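Local coordinates for protein putative esterase (Bacteroides intestinalis DSM 17393, PDB 5VOL) that hydrolyses ferulic acid esters, probably those on arabinoxylan, as a calcium-binding member of carbohydrate esterase family 1, at residues Ser181-Ala184 against Ile185-Arg188. Residues are numbered along the deposited sequence; the frame is centred on the assembly and turned at random.
With IPA (isopropyl alcohol), chain R.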
loop_
_atom_site.group_PDB
_atom_site.type_symbol
_atom_site.label_atom_id
_atom_site.label_comp_id
_atom_site.label_asym_id
_atom_site.label_seq_id
_atom_site.Cartn_x
_atom_site.Cartn_y
_atom_site.Cartn_z
ATOM N N SER C 181 36.381 0.597 -26.399
ATOM C CA SER C 181 35.103 -0.117 -26.401
ATOM C C SER C 181 33.963 0.817 -25.997
ATOM O O SER C 181 34.159 1.738 -25.210
ATOM C CB SER C 181 35.140 -1.323 -25.454
ATOM O OG SER C 181 35.202 -0.912 -24.097
ATOM N N LYS C 182 32.773 0.571 -26.525
ATOM C CA LYS C 182 31.630 1.411 -26.187
ATOM C C LYS C 182 31.307 1.324 -24.692
ATOM O O LYS C 182 30.904 2.311 -24.095
ATOM C CB LYS C 182 30.414 1.026 -27.032
ATOM C CG LYS C 182 30.615 1.265 -28.537
ATOM C CD LYS C 182 29.465 0.693 -29.337
ATOM C CE LYS C 182 29.742 0.764 -30.842
ATOM N NZ LYS C 182 30.860 -0.151 -31.229
ATOM N N ILE C 183 31.529 0.165 -24.078
ATOM C CA ILE C 183 31.208 0.013 -22.651
ATOM C C ILE C 183 32.179 0.842 -21.806
ATOM O O ILE C 183 31.762 1.525 -20.863
ATOM C CB ILE C 183 31.206 -1.475 -22.202
ATOM C CG1 ILE C 183 30.665 -1.614 -20.772
ATOM C CG2 ILE C 183 32.609 -2.100 -22.296
ATOM C CD1 ILE C 183 29.291 -0.990 -20.569
ATOM N N ALA C 184 33.458 0.849 -22.185
ATOM C CA ALA C 184 34.452 1.707 -21.524
ATOM C C ALA C 184 34.133 3.175 -21.696
ATOM O O ALA C 184 34.359 3.974 -20.794
ATOM C CB ALA C 184 35.867 1.427 -22.065
ATOM N N ILE C 185 33.637 3.542 -22.868
ATOM C CA ILE C 185 33.317 4.929 -23.136
ATOM C C ILE C 185 32.128 5.356 -22.245
ATOM O O ILE C 185 32.129 6.439 -21.654
ATOM C CB ILE C 185 32.998 5.140 -24.626
ATOM C CG1 ILE C 185 34.255 4.827 -25.476
ATOM C CG2 ILE C 185 32.548 6.547 -24.871
ATOM C CD1 ILE C 185 34.052 4.896 -26.988
ATOM N N LEU C 186 31.126 4.489 -22.154
ATOM C CA LEU C 186 29.973 4.749 -21.283
ATOM C C LEU C 186 30.435 4.912 -19.844
ATOM O O LEU C 186 30.017 5.837 -19.146
ATOM C CB LEU C 186 28.946 3.622 -21.388
ATOM C CG LEU C 186 27.842 3.643 -20.318
ATOM C CD1 LEU C 186 27.076 4.964 -20.383
ATOM C CD2 LEU C 186 26.911 2.447 -20.460
ATOM N N THR C 187 31.315 4.018 -19.412
ATOM C CA THR C 187 31.799 4.022 -18.038
ATOM C C THR C 187 32.441 5.361 -17.703
ATOM O O THR C 187 32.095 5.983 -16.692
ATOM C CB THR C 187 32.772 2.868 -17.800
ATOM O OG1 THR C 187 32.061 1.642 -17.960
ATOM C CG2 THR C 187 33.342 2.913 -16.390
ATOM N N ARG C 188 33.334 5.836 -18.566
ATOM C CA ARG C 188 33.959 7.143 -18.359
ATOM C C ARG C 188 32.932 8.266 -18.322
ATOM O O ARG C 188 33.046 9.179 -17.511
ATOM C CB ARG C 188 34.997 7.444 -19.452
ATOM C CG ARG C 188 36.199 6.504 -19.442
ATOM C CD ARG C 188 37.370 7.100 -20.247
ATOM N NE ARG C 188 37.045 7.384 -21.649
ATOM C CZ ARG C 188 37.177 6.508 -22.646
ATOM N NH1 ARG C 188 37.604 5.269 -22.406
ATOM N NH2 ARG C 188 36.871 6.866 -23.886
HETATM C C1 IPA R . 27.893 -0.313 -14.806
HETATM C C2 IPA R . 28.678 0.131 -16.047
HETATM C C3 IPA R . 28.342 1.558 -16.478
HETATM O O2 IPA R . 30.061 0.093 -15.771
#
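The R188 guanidinium turns one face to the backbone of A184 and I185: A184 O lies over it, 3.8 Å from NH1, and I185 CA sits above the plane toward its rim. A bend at chi3 folds the arginine back along the helix, where NH1 is hydrogen-bonded to P179 O in the loop just ahead. The backbone amide of R188 also donates to A184 O (3.1 Å). This opens helix 182-192, in the connection between sheet strands 158-162 and 214-218 of the alpha/beta-hydrolase fold, away from the calcium-binding residues. S181 is the N-cap: its OG accepts from A184 N at 3.1 Å (N-H...O 155°) and is also hydrogen-bonded to D178 O. I183 O takes T187 N and, four residues back along the helix, the T187 hydroxyl OG1, both at 2.9 Å and from opposite faces of the carbonyl; OG1 stands 37° out of the plane, placed beside its own backbone N by chi1 (-64°). A valine in place of T187 would probably cost I183 O its hydroxyl donor, leaving the T187 N bond. I183 CD1 meets L186 CD2 at 4.2 Å. Polar bonds and buried I183, A184 and I185, packed on surrounding loops, together fix the helix start.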